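Local coordinates for protein alpha-fucosidase (Bifidobacterium bifidum, PDB 2EAE) that acts as a 1,2-alpha-L-fucosidase, its catalytic domain probably hydrolysing terminal L-fucose from glycans and carrying bound calcium ions, at residues 17-22 against 754-759; 114-119 against 550-555; 161-166 against 321-326; 338-343 against 367-372; 819-824 against 839-844. The protein carries 1 engineered substitution. One frame throughout, in Å; residues are numbered along the deposited sequence.

Interaction 1. Residues 17-22 against 754-759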
# COMPACT_ATOMS: atom_id res chain seq x y z
N ASP A 17 -22.14 -2.19 -5.71
CA ASP A 17 -21.70 -2.36 -4.30
C ASP A 17 -21.74 -1.00 -3.61
O ASP A 17 -21.09 -0.07 -4.06
CB ASP A 17 -20.26 -2.90 -4.26
CG ASP A 17 -20.10 -4.20 -5.03
OD1 ASP A 17 -20.93 -5.11 -4.85
OD2 ASP A 17 -19.10 -4.33 -5.79
N TRP A 18 -22.52 -0.89 -2.54
CA TRP A 18 -22.65 0.35 -1.77
C TRP A 18 -22.18 0.21 -0.34
O TRP A 18 -22.41 -0.83 0.28
CB TRP A 18 -24.13 0.70 -1.67
CG TRP A 18 -24.75 1.35 -2.90
CD1 TRP A 18 -24.25 1.40 -4.19
CD2 TRP A 18 -26.02 2.01 -2.93
NE1 TRP A 18 -25.14 2.08 -5.00
CE2 TRP A 18 -26.23 2.46 -4.25
CE3 TRP A 18 -27.00 2.25 -1.95
CZ2 TRP A 18 -27.40 3.15 -4.63
CZ3 TRP A 18 -28.16 2.95 -2.31
CH2 TRP A 18 -28.34 3.39 -3.64
N LEU A 19 -21.55 1.27 0.17
CA LEU A 19 -21.51 1.53 1.63
C LEU A 19 -22.55 2.61 1.81
O LEU A 19 -22.57 3.57 1.06
CB LEU A 19 -20.15 2.07 2.11
CG LEU A 19 -18.82 1.45 1.68
CD1 LEU A 19 -17.76 2.04 2.61
CD2 LEU A 19 -18.82 -0.11 1.72
N TRP A 20 -23.45 2.44 2.77
CA TRP A 20 -24.59 3.37 2.84
C TRP A 20 -25.06 3.55 4.28
O TRP A 20 -24.89 2.65 5.12
CB TRP A 20 -25.75 2.92 1.92
CG TRP A 20 -26.39 1.59 2.22
CD1 TRP A 20 -25.91 0.34 1.93
CD2 TRP A 20 -27.66 1.39 2.83
NE1 TRP A 20 -26.81 -0.62 2.31
CE2 TRP A 20 -27.89 -0.01 2.89
CE3 TRP A 20 -28.62 2.26 3.36
CZ2 TRP A 20 -29.04 -0.57 3.45
CZ3 TRP A 20 -29.77 1.71 3.91
CH2 TRP A 20 -29.96 0.29 3.96
N TYR A 21 -25.57 4.76 4.55
CA TYR A 21 -25.86 5.24 5.89
C TYR A 21 -27.19 5.98 5.84
O TYR A 21 -27.51 6.61 4.82
CB TYR A 21 -24.72 6.14 6.41
CG TYR A 21 -23.40 5.42 6.31
CD1 TYR A 21 -22.92 4.67 7.38
CD2 TYR A 21 -22.67 5.41 5.11
CE1 TYR A 21 -21.72 3.96 7.27
CE2 TYR A 21 -21.48 4.69 5.00
CZ TYR A 21 -21.02 3.97 6.08
OH TYR A 21 -19.85 3.25 5.96
N LYS A 22 -27.94 5.88 6.94
CA LYS A 22 -29.27 6.49 7.08
C LYS A 22 -29.22 7.87 7.77
O LYS A 22 -30.26 8.39 8.19
CB LYS A 22 -30.22 5.56 7.86
CG LYS A 22 -30.61 4.21 7.18
CD LYS A 22 -30.87 4.35 5.68
CE LYS A 22 -31.99 5.36 5.34
NZ LYS A 22 -32.36 5.32 3.91
N ALA A 754 -16.80 2.96 11.22
CA ALA A 754 -18.11 2.87 10.52
C ALA A 754 -18.05 3.08 8.99
O ALA A 754 -18.93 2.60 8.24
CB ALA A 754 -19.10 3.88 11.15
N ASN A 755 -17.04 3.83 8.54
CA ASN A 755 -16.81 4.08 7.10
C ASN A 755 -15.87 3.06 6.50
O ASN A 755 -15.37 3.22 5.37
CB ASN A 755 -16.27 5.48 6.85
CG ASN A 755 -14.90 5.72 7.52
OD1 ASN A 755 -14.37 4.85 8.22
ND2 ASN A 755 -14.35 6.92 7.33
N LEU A 756 -15.59 2.02 7.29
CA LEU A 756 -14.76 0.89 6.89
C LEU A 756 -13.28 1.22 6.70
O LEU A 756 -12.53 0.37 6.24
CB LEU A 756 -15.33 0.15 5.66
CG LEU A 756 -16.76 -0.41 5.84
CD1 LEU A 756 -17.12 -1.31 4.67
CD2 LEU A 756 -16.94 -1.22 7.16
N PHE A 757 -12.86 2.44 7.08
CA PHE A 757 -11.43 2.76 7.21
C PHE A 757 -10.80 1.90 8.33
O PHE A 757 -11.33 1.84 9.45
CB PHE A 757 -11.22 4.22 7.61
CG PHE A 757 -11.13 5.19 6.45
CD1 PHE A 757 -10.93 4.76 5.15
CD2 PHE A 757 -11.11 6.57 6.72
CE1 PHE A 757 -10.82 5.69 4.09
CE2 PHE A 757 -11.03 7.50 5.68
CZ PHE A 757 -10.87 7.05 4.36
N ASP A 758 -9.68 1.26 8.01
CA ASP A 758 -8.87 0.49 8.97
C ASP A 758 -8.21 1.44 9.96
O ASP A 758 -7.92 2.59 9.59
CB ASP A 758 -7.76 -0.27 8.25
CG ASP A 758 -7.28 -1.49 9.03
OD1 ASP A 758 -8.11 -2.38 9.31
OD2 ASP A 758 -6.08 -1.50 9.37
N TYR A 759 -7.93 0.97 11.17
CA TYR A 759 -7.31 1.86 12.16
C TYR A 759 -6.27 1.21 13.03
O TYR A 759 -6.27 -0.00 13.25
CB TYR A 759 -8.39 2.57 13.03
CG TYR A 759 -9.18 1.78 14.07
CD1 TYR A 759 -8.63 1.44 15.31
CD2 TYR A 759 -10.52 1.45 13.84
CE1 TYR A 759 -9.39 0.77 16.30
CE2 TYR A 759 -11.28 0.78 14.80
CZ TYR A 759 -10.71 0.45 16.04
OH TYR A 759 -11.46 -0.20 17.00

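Interaction 2. Residues 114-119 against 550-555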
# COMPACT_ATOMS: atom_id res chain seq x y z
N GLY A 114 32.97 -9.78 18.28
CA GLY A 114 32.19 -10.50 19.28
C GLY A 114 31.12 -9.76 20.04
O GLY A 114 30.33 -10.40 20.73
N ALA A 115 31.06 -8.43 19.94
CA ALA A 115 29.99 -7.67 20.59
C ALA A 115 28.60 -8.21 20.17
O ALA A 115 28.41 -8.57 19.01
CB ALA A 115 30.10 -6.18 20.25
N GLU A 116 27.65 -8.26 21.10
CA GLU A 116 26.26 -8.62 20.74
C GLU A 116 25.49 -7.40 20.27
O GLU A 116 24.57 -7.52 19.45
CB GLU A 116 25.53 -9.28 21.90
CG GLU A 116 26.02 -10.69 22.14
CD GLU A 116 25.22 -11.44 23.19
OE1 GLU A 116 24.83 -10.83 24.21
OE2 GLU A 116 25.01 -12.67 22.98
N THR A 117 25.87 -6.24 20.82
CA THR A 117 25.33 -4.95 20.39
C THR A 117 26.43 -3.90 20.47
O THR A 117 27.47 -4.12 21.13
CB THR A 117 24.12 -4.43 21.26
OG1 THR A 117 24.52 -4.29 22.63
CG2 THR A 117 22.88 -5.34 21.16
N VAL A 118 26.16 -2.78 19.81
CA VAL A 118 26.98 -1.58 19.85
C VAL A 118 26.12 -0.34 20.14
O VAL A 118 24.89 -0.41 20.14
CB VAL A 118 27.74 -1.40 18.51
CG1 VAL A 118 28.78 -2.46 18.39
CG2 VAL A 118 26.74 -1.47 17.29
N ASN A 119 26.78 0.78 20.40
CA ASN A 119 26.09 2.05 20.53
C ASN A 119 25.96 2.72 19.18
O ASN A 119 26.93 3.28 18.67
CB ASN A 119 26.86 2.96 21.50
CG ASN A 119 26.15 4.29 21.70
OD1 ASN A 119 25.33 4.71 20.88
ND2 ASN A 119 26.44 4.94 22.82
N GLY A 550 30.50 -11.72 13.56
CA GLY A 550 31.15 -12.17 14.80
C GLY A 550 30.40 -13.30 15.49
O GLY A 550 29.40 -13.86 14.97
N SER A 551 30.88 -13.65 16.68
CA SER A 551 30.39 -14.85 17.36
C SER A 551 28.90 -14.80 17.76
O SER A 551 28.27 -15.83 17.87
CB SER A 551 31.27 -15.22 18.57
OG SER A 551 31.42 -14.11 19.42
N SER A 552 28.35 -13.60 17.95
CA SER A 552 26.93 -13.44 18.33
C SER A 552 25.98 -13.90 17.24
O SER A 552 24.83 -14.24 17.54
CB SER A 552 26.61 -12.01 18.79
OG SER A 552 26.48 -11.09 17.71
N SER A 553 26.45 -13.95 15.99
CA SER A 553 25.57 -14.33 14.88
C SER A 553 26.04 -15.56 14.09
O SER A 553 25.46 -15.93 13.09
CB SER A 553 25.26 -13.12 13.98
OG SER A 553 24.45 -12.19 14.68
N GLY A 554 27.09 -16.22 14.56
CA GLY A 554 27.45 -17.53 14.05
C GLY A 554 28.25 -17.47 12.76
O GLY A 554 28.96 -16.50 12.50
N ASP A 555 28.14 -18.52 11.96
CA ASP A 555 28.92 -18.67 10.74
C ASP A 555 28.09 -18.26 9.53
O ASP A 555 27.35 -19.09 8.96
CB ASP A 555 29.39 -20.11 10.58
CG ASP A 555 30.31 -20.31 9.38
OD1 ASP A 555 30.92 -19.33 8.88
OD2 ASP A 555 30.43 -21.48 8.93
O HOH W 1 24.32 -9.58 17.70

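Interaction 3. Residues 161-166 against 321-326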
# COMPACT_ATOMS: atom_id res chain seq x y z
N LEU A 161 -19.18 2.04 -4.85
CA LEU A 161 -17.82 1.61 -5.15
C LEU A 161 -17.73 1.24 -6.61
O LEU A 161 -16.66 1.36 -7.20
CB LEU A 161 -17.47 0.37 -4.32
CG LEU A 161 -17.62 0.45 -2.79
CD1 LEU A 161 -17.03 -0.84 -2.18
CD2 LEU A 161 -16.91 1.69 -2.29
N SER A 162 -18.85 0.80 -7.17
CA SER A 162 -18.91 0.24 -8.52
C SER A 162 -18.83 1.37 -9.53
O SER A 162 -18.20 1.23 -10.59
CB SER A 162 -20.21 -0.54 -8.74
OG SER A 162 -20.35 -1.69 -7.91
N LYS A 163 -19.44 2.51 -9.22
CA LYS A 163 -19.40 3.66 -10.12
C LYS A 163 -18.40 4.74 -9.68
O LYS A 163 -18.21 5.74 -10.34
CB LYS A 163 -20.80 4.26 -10.28
CG LYS A 163 -21.76 3.40 -11.06
CD LYS A 163 -22.96 4.26 -11.52
CE LYS A 163 -24.08 3.43 -12.12
NZ LYS A 163 -23.60 2.11 -12.62
N GLY A 164 -17.75 4.54 -8.53
CA GLY A 164 -16.78 5.52 -8.05
C GLY A 164 -17.36 6.89 -7.72
O GLY A 164 -16.82 7.91 -8.12
N LYS A 165 -18.48 6.90 -7.00
CA LYS A 165 -19.12 8.15 -6.65
C LYS A 165 -19.85 8.07 -5.31
O LYS A 165 -20.30 6.99 -4.88
CB LYS A 165 -20.09 8.60 -7.76
CG LYS A 165 -21.34 7.76 -7.88
CD LYS A 165 -22.02 7.95 -9.26
CE LYS A 165 -23.48 7.47 -9.23
NZ LYS A 165 -24.38 8.56 -8.75
N ALA A 166 -19.98 9.23 -4.70
CA ALA A 166 -20.65 9.41 -3.42
C ALA A 166 -21.98 10.07 -3.73
O ALA A 166 -22.09 10.85 -4.68
CB ALA A 166 -19.81 10.30 -2.51
N ALA A 321 -17.39 9.26 -18.96
CA ALA A 321 -15.96 8.94 -19.11
C ALA A 321 -15.34 8.51 -17.77
O ALA A 321 -14.47 7.66 -17.74
CB ALA A 321 -15.22 10.15 -19.64
N HIS A 322 -15.81 9.11 -16.68
CA HIS A 322 -15.34 8.71 -15.36
C HIS A 322 -15.82 7.30 -14.99
O HIS A 322 -15.02 6.44 -14.58
CB HIS A 322 -15.79 9.71 -14.31
CG HIS A 322 -15.66 9.17 -12.92
ND1 HIS A 322 -16.74 8.73 -12.19
CD2 HIS A 322 -14.57 8.97 -12.14
CE1 HIS A 322 -16.33 8.30 -11.01
NE2 HIS A 322 -15.02 8.44 -10.96
N ILE A 323 -17.12 7.06 -15.16
CA ILE A 323 -17.68 5.76 -14.81
C ILE A 323 -17.05 4.67 -15.67
O ILE A 323 -16.71 3.59 -15.20
CB ILE A 323 -19.22 5.75 -14.94
CG1 ILE A 323 -19.89 6.39 -13.73
CG2 ILE A 323 -19.71 4.33 -15.07
CD1 ILE A 323 -19.65 7.83 -13.51
N ASP A 324 -16.87 4.98 -16.95
CA ASP A 324 -16.21 4.08 -17.86
C ASP A 324 -14.81 3.68 -17.36
O ASP A 324 -14.49 2.49 -17.27
CB ASP A 324 -16.10 4.72 -19.25
CG ASP A 324 -17.39 4.61 -20.04
OD1 ASP A 324 -18.38 4.03 -19.52
OD2 ASP A 324 -17.40 5.10 -21.20
N ASP A 325 -14.02 4.70 -17.03
CA ASP A 325 -12.65 4.57 -16.58
C ASP A 325 -12.60 3.85 -15.22
O ASP A 325 -11.83 2.93 -15.05
CB ASP A 325 -12.06 5.96 -16.41
CG ASP A 325 -10.73 5.96 -15.68
OD1 ASP A 325 -9.71 5.57 -16.30
OD2 ASP A 325 -10.71 6.34 -14.48
N HIS A 326 -13.41 4.31 -14.27
CA HIS A 326 -13.47 3.65 -12.95
C HIS A 326 -13.85 2.17 -13.02
O HIS A 326 -13.12 1.30 -12.49
CB HIS A 326 -14.43 4.39 -12.02
CG HIS A 326 -14.45 3.81 -10.64
ND1 HIS A 326 -15.34 2.84 -10.24
CD2 HIS A 326 -13.61 4.00 -9.59
CE1 HIS A 326 -15.07 2.48 -9.00
NE2 HIS A 326 -14.04 3.19 -8.58

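Interaction 4. Residues 338-343 against 367-372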
# COMPACT_ATOMS: atom_id res chain seq x y z
N GLY A 338 -21.97 -15.44 -1.20
CA GLY A 338 -23.36 -15.55 -0.78
C GLY A 338 -23.79 -14.36 0.09
O GLY A 338 -24.70 -14.49 0.94
N GLN A 339 -23.15 -13.22 -0.14
CA GLN A 339 -23.46 -11.97 0.54
C GLN A 339 -24.86 -11.47 0.23
O GLN A 339 -25.36 -11.63 -0.90
CB GLN A 339 -22.63 -10.80 0.03
CG GLN A 339 -21.23 -10.95 -0.28
CD GLN A 339 -20.95 -11.55 -1.62
OE1 GLN A 339 -20.85 -10.88 -2.68
NE2 GLN A 339 -20.70 -12.79 -1.56
N SER A 340 -25.44 -10.77 1.21
CA SER A 340 -26.49 -9.78 0.93
C SER A 340 -25.86 -8.50 0.37
O SER A 340 -24.61 -8.36 0.31
CB SER A 340 -27.34 -9.50 2.21
OG SER A 340 -26.53 -9.46 3.37
N GLY A 341 -26.70 -7.58 -0.10
CA GLY A 341 -26.27 -6.25 -0.51
C GLY A 341 -27.33 -5.19 -0.24
O GLY A 341 -28.33 -5.49 0.43
N HIS A 342 -27.13 -3.98 -0.77
CA HIS A 342 -28.05 -2.85 -0.51
C HIS A 342 -29.48 -3.06 -1.06
O HIS A 342 -30.42 -2.45 -0.58
CB HIS A 342 -27.45 -1.50 -0.95
CG HIS A 342 -27.57 -1.19 -2.43
ND1 HIS A 342 -26.59 -1.54 -3.34
CD2 HIS A 342 -28.54 -0.55 -3.14
CE1 HIS A 342 -26.96 -1.14 -4.55
NE2 HIS A 342 -28.13 -0.52 -4.45
N SER A 343 -29.60 -3.93 -2.07
CA SER A 343 -30.87 -4.28 -2.74
C SER A 343 -31.58 -5.49 -2.17
O SER A 343 -32.72 -5.80 -2.57
CB SER A 343 -30.59 -4.62 -4.22
OG SER A 343 -29.98 -3.54 -4.86
N LYS A 367 -22.62 -11.34 7.45
CA LYS A 367 -21.18 -11.52 7.62
C LYS A 367 -20.46 -11.52 6.27
O LYS A 367 -19.39 -10.90 6.11
CB LYS A 367 -20.87 -12.84 8.37
CG LYS A 367 -21.21 -12.78 9.87
CD LYS A 367 -20.58 -13.99 10.61
CE LYS A 367 -19.05 -13.87 10.70
NZ LYS A 367 -18.39 -15.17 11.17
N ARG A 368 -21.03 -12.23 5.29
CA ARG A 368 -20.44 -12.30 3.94
C ARG A 368 -20.48 -10.93 3.24
O ARG A 368 -19.52 -10.57 2.52
CB ARG A 368 -21.15 -13.37 3.09
CG ARG A 368 -21.05 -14.74 3.65
CD ARG A 368 -19.58 -15.12 4.05
NE ARG A 368 -19.65 -16.41 4.69
CZ ARG A 368 -19.36 -16.67 5.95
NH1 ARG A 368 -18.90 -15.73 6.76
NH2 ARG A 368 -19.50 -17.91 6.40
N GLU A 369 -21.54 -10.16 3.50
CA GLU A 369 -21.65 -8.79 2.99
C GLU A 369 -20.52 -7.93 3.54
O GLU A 369 -19.85 -7.30 2.77
CB GLU A 369 -22.98 -8.11 3.30
CG GLU A 369 -23.10 -6.68 2.68
CD GLU A 369 -24.45 -6.02 2.92
OE1 GLU A 369 -25.36 -6.64 3.51
OE2 GLU A 369 -24.61 -4.83 2.55
N LEU A 370 -20.31 -7.94 4.86
CA LEU A 370 -19.19 -7.14 5.41
C LEU A 370 -17.81 -7.59 4.90
O LEU A 370 -16.99 -6.73 4.51
CB LEU A 370 -19.26 -7.03 6.94
CG LEU A 370 -18.23 -6.05 7.53
CD1 LEU A 370 -18.65 -4.64 7.12
CD2 LEU A 370 -18.15 -6.17 9.05
N GLU A 371 -17.56 -8.90 4.87
CA GLU A 371 -16.25 -9.42 4.48
C GLU A 371 -15.97 -9.07 3.02
O GLU A 371 -14.87 -8.62 2.66
CB GLU A 371 -16.19 -10.94 4.73
CG GLU A 371 -16.14 -11.28 6.23
CD GLU A 371 -16.73 -12.68 6.58
OE1 GLU A 371 -16.94 -13.52 5.65
OE2 GLU A 371 -16.96 -12.93 7.80
N THR A 372 -16.98 -9.22 2.17
CA THR A 372 -16.74 -8.90 0.77
C THR A 372 -16.73 -7.40 0.50
O THR A 372 -16.02 -6.95 -0.37
CB THR A 372 -17.76 -9.60 -0.21
OG1 THR A 372 -19.08 -9.17 0.11
CG2 THR A 372 -17.64 -11.16 -0.14
O HOH W 2 -27.70 -6.21 3.79

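Interaction 5. Residues 819-824 against 839-844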
# COMPACT_ATOMS: atom_id res chain seq x y z
N ARG A 819 1.04 -14.94 -10.87
CA ARG A 819 2.36 -14.70 -11.44
C ARG A 819 2.52 -15.54 -12.70
O ARG A 819 2.02 -16.66 -12.77
CB ARG A 819 3.45 -15.04 -10.43
CG ARG A 819 3.65 -13.94 -9.38
CD ARG A 819 4.58 -14.46 -8.23
NE ARG A 819 4.64 -13.55 -7.07
CZ ARG A 819 3.74 -13.52 -6.10
NH1 ARG A 819 2.66 -14.29 -6.15
NH2 ARG A 819 3.92 -12.70 -5.08
N GLY A 820 3.27 -15.01 -13.66
CA GLY A 820 3.32 -15.57 -15.02
C GLY A 820 2.26 -14.93 -15.90
O GLY A 820 2.23 -15.14 -17.13
N ASN A 821 1.35 -14.15 -15.28
CA ASN A 821 0.31 -13.40 -15.98
C ASN A 821 -0.85 -14.30 -16.43
O ASN A 821 -1.15 -14.41 -17.64
CB ASN A 821 0.88 -12.54 -17.12
CG ASN A 821 -0.01 -11.35 -17.45
OD1 ASN A 821 -1.19 -11.27 -17.06
ND2 ASN A 821 0.54 -10.44 -18.22
N PHE A 822 -1.49 -14.95 -15.46
CA PHE A 822 -2.71 -15.71 -15.70
C PHE A 822 -3.89 -15.02 -14.98
O PHE A 822 -3.73 -14.63 -13.83
CB PHE A 822 -2.56 -17.15 -15.22
CG PHE A 822 -1.48 -17.94 -15.95
CD1 PHE A 822 -1.79 -18.65 -17.11
CD2 PHE A 822 -0.15 -17.94 -15.49
CE1 PHE A 822 -0.79 -19.40 -17.79
CE2 PHE A 822 0.86 -18.66 -16.18
CZ PHE A 822 0.52 -19.39 -17.32
N THR A 823 -5.03 -14.85 -15.66
CA THR A 823 -6.28 -14.45 -14.95
C THR A 823 -6.99 -15.72 -14.47
O THR A 823 -7.04 -16.70 -15.19
CB THR A 823 -7.16 -13.48 -15.77
OG1 THR A 823 -6.34 -12.41 -16.28
CG2 THR A 823 -8.25 -12.83 -14.92
N VAL A 824 -7.49 -15.71 -13.23
CA VAL A 824 -7.93 -16.90 -12.56
C VAL A 824 -9.33 -16.62 -12.00
O VAL A 824 -9.55 -15.63 -11.27
CB VAL A 824 -6.99 -17.28 -11.37
CG1 VAL A 824 -7.54 -18.46 -10.59
CG2 VAL A 824 -5.51 -17.54 -11.85
N THR A 839 -7.04 -17.85 -17.72
CA THR A 839 -6.79 -17.11 -18.94
C THR A 839 -5.29 -16.84 -19.05
O THR A 839 -4.72 -16.15 -18.21
CB THR A 839 -7.53 -15.76 -18.96
OG1 THR A 839 -8.94 -15.98 -18.76
CG2 THR A 839 -7.30 -15.00 -20.31
N SER A 840 -4.65 -17.39 -20.08
CA SER A 840 -3.22 -17.16 -20.25
C SER A 840 -3.04 -15.87 -20.98
O SER A 840 -3.45 -15.76 -22.14
CB SER A 840 -2.58 -18.30 -21.04
OG SER A 840 -1.19 -18.05 -21.21
N ASN A 841 -2.46 -14.88 -20.31
CA ASN A 841 -2.26 -13.58 -20.96
C ASN A 841 -0.95 -13.46 -21.72
O ASN A 841 -0.82 -12.59 -22.55
CB ASN A 841 -2.38 -12.43 -19.95
CG ASN A 841 -3.71 -12.42 -19.21
OD1 ASN A 841 -3.75 -12.46 -17.98
ND2 ASN A 841 -4.79 -12.37 -19.97
N LYS A 842 0.01 -14.32 -21.45
CA LYS A 842 1.32 -14.20 -22.12
C LYS A 842 1.76 -15.47 -22.86
O LYS A 842 2.86 -15.51 -23.41
CB LYS A 842 2.42 -13.81 -21.11
CG LYS A 842 2.34 -12.38 -20.58
CD LYS A 842 2.44 -11.36 -21.69
CE LYS A 842 3.88 -11.02 -22.03
NZ LYS A 842 4.03 -9.58 -22.48
N GLY A 843 0.92 -16.50 -22.84
CA GLY A 843 1.27 -17.79 -23.42
C GLY A 843 2.28 -18.64 -22.64
O GLY A 843 2.91 -19.53 -23.22
N LYS A 844 2.43 -18.39 -21.34
CA LYS A 844 3.36 -19.18 -20.52
C LYS A 844 2.81 -20.57 -20.21
O LYS A 844 1.60 -20.74 -20.06
CB LYS A 844 3.70 -18.44 -19.21
CG LYS A 844 4.91 -18.99 -18.43
CD LYS A 844 5.19 -18.12 -17.21
CE LYS A 844 6.40 -18.63 -16.42
NZ LYS A 844 6.49 -17.99 -15.07
O HOH W 3 4.28 -18.81 -13.64
O HOH W 4 0.73 -16.34 -19.52
O HOH W 5 -10.14 -16.72 -15.95

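Interaction 1. Residues 17-22 against 754-759
Strand 18-21, an outermost strand of the nine-stranded antiparallel sheet, turns L19 and Y21 toward the loop 754-759. The polar link is the phenol of Y21: its OH donates to the carbonyl O of A754 over a short 2.5 Å. That oxygen lies at the edge of the Y21 ring, near its plane, and the hydroxyl is tilted 19° from the carbonyl plane. Beyond it, the same OH comes within 3.4 Å of N755 CA. Two residues back along the strand, L19 meets L756 branch to branch, CD2 to CD1 at 3.6 Å, while its other methyl, CD1, lies 3.8 Å from N755 O. Here the family 65-type beta region leans on the family 95 catalytic region, and the receiving loop is stiffened by an Asx turn. In that turn N755 OD1 accepts from F757 N at 3.1 Å, the donor standing well above the amide carbonyl plane, and N755 ND2 reaches the backbone oxygens of T50 and Q47. R157 makes a cation-pi contact with the Y21 ring. L756 also packs on L370 and Y377 of helix 364-385, and past Y759 the chain runs directly into H760, which lines the fucose pocket.

Interaction 2. Residues 114-119 against 550-555
E116 and S552 meet carbon to carbon, CG against CB at 3.6 Å, with the methylene of the glutamate lying alongside the serine. S552 has its OG between its own backbone N and carbonyl carbon (chi1 77°). From there the hydroxyl bonds to a water at 2.6 Å, and that water donates to E116 O at 2.7 Å, bridging the two loops. A115 O is 3.4 Å from the same S552 OG. One residue back, S551 OG touches G114 CA at 3.7 Å. Further out, each loop is fixed by its own bonds. G114, with phi 110°, is the C-prime residue of a Schellman motif that ends helix 102-112: A115 N returns to Q110 O and G114 N to L111 O. On the other loop, S553 N closes a turn on G550 O at 3.1 Å, and D573 holds that turn through G550 N and S553 OG. Firmer ties to the catalytic region lie beside the contact: the carboxylate of E116 forms a salt bridge with K661, and V118 bonds through its backbone to G571. The direct touch of these two loops thus rests on one water and a few carbon contacts near the surface.

Interaction 3. Residues 161-166 against 321-326
H326 ND1 donates to the carbonyl O of S162 at 3.3 Å, a bent bond with an N-H...O angle of 140°. The oxygen lies in the plane of the imidazole, yet the nitrogen approaches from above the carbonyl plane and away from its lone pairs. With CG anti to the backbone N (chi1 -176°), H326 reaches off its helix and spreads its ring under the turn. G164 then settles on the ring: its CA stands 3.6 Å from the centroid, almost on the normal, a CH-pi contact over the face. A CB on G164 would run into CD2 of that ring, and the residue's positive phi also suits glycine. One helical turn earlier, H322 brings CE1 to within 3.0 Å of G164 O, which sits at the ring edge, while F182 stacks with the same imidazole. I323 completes the surface, its CG1 lying 3.8 Å from K163 O. Placing an alanine at H326 would probably cost S162 O this donor and open a gap beneath G164, leaving the turn freer to shift. D17, just before strand 18-21, donates its N to S162 OG. G164 and K165 both face N160, the geometry of a G1 beta bulge, here closing the hairpin of strands 155-160 and 165-171 where helix 315-330 packs against it.

Interaction 4. Residues 338-343 against 367-372
E369 runs out fully extended from its helix, chi1 -177°, while S340 turns its OG back between the backbone N and the carbonyl carbon (chi1 39°), and the two torsional choices bring hydroxyl and carboxylate together. S340 OG donates to E369 OE1 at 3.1 Å, meeting it on the anti side and 28° out of the carboxylate plane. The stem of the glutamate lies along the loop backbone, CG 3.3 Å from S340 O, and its second oxygen, OE2, comes 3.8 Å from G341 CA. Nearer the helix, Q339 lays its CB against the backbone, 3.7 Å from E369 N, and R368 CB rests 3.7 Å from Q339 CA. The rest of R368 turns away: NH1 forms a salt bridge with E371 OE1 at 3.2 Å, on the syn side. E371 is further held by Y741, Y357 and W808, which would fix the direction of both charged groups. Further along the loop, H342 stacks with W18. The extended segment leaving strand 334-336 thus drapes across one side of helix 364-385, a helix of the family 95 catalytic region, whose known fold is an (alpha/alpha)6 barrel.

Interaction 5. Residues 819-824 against 839-844
F822 and S840 form the non-hydrogen-bonded antiparallel pair at the hairpin's tight side, and T823 with T839 the hydrogen-bonded one. T823 N donates to T839 O at 2.9 Å, and T839 N returns to T823 O at 2.8 Å. The next bond, N841 N to N821 O, is 3.0 Å and nearly collinear with the carbonyl. N821 and F822 both face A818, a G1 beta bulge against strand 811-818. With CG beside the backbone N (chi1 -63°), the F822 ring reaches across the strands: K844 O lies at its edge, 3.2 Å from CZ, and S840 OG, hydrogen-bonded to T885 OG1, is 3.7 Å from CE1. Trimming F822 to an alanine would probably open a gap between S840 and K844 and leave K844 without its aromatic neighbour. Lysines and waters make up the looser side. K844 stretches over G820, its CD 3.8 Å from G820 CA, and NZ donates a hydrogen bond to a water that donates to R819 O. Another water, above the F822 face near its rim, accepts from K842 N and K844 N and donates to G820 O. Where the ladder stops, water pairs backbone groups that no longer face one another.

How the interactions relate
Interactions 1, 3 and 4 form one patch, the centres of 1 and 3 about 17 Å apart and those of 1 and 4 about 13 Å; D17 hydrogen-bonds to the 161-166 turn, and 1 and 4 touch through side-chain packing. Interactions 1 and 3 use strands 18-21 and 165-171 of the nine-stranded sheet, with 155-160 between them, while helix 364-385 carries one side of 4 and packs against both 1 and 3. Like 1 and 3, interaction 2 joins the family 65-type N-terminal region to the family 95 catalytic region, about 50 Å from 1 between centres. Along the sequence, 2, 3 and 4 nest inside the loop of 1, and hairpin 5 follows. The two regions are thus tied at widely separated places.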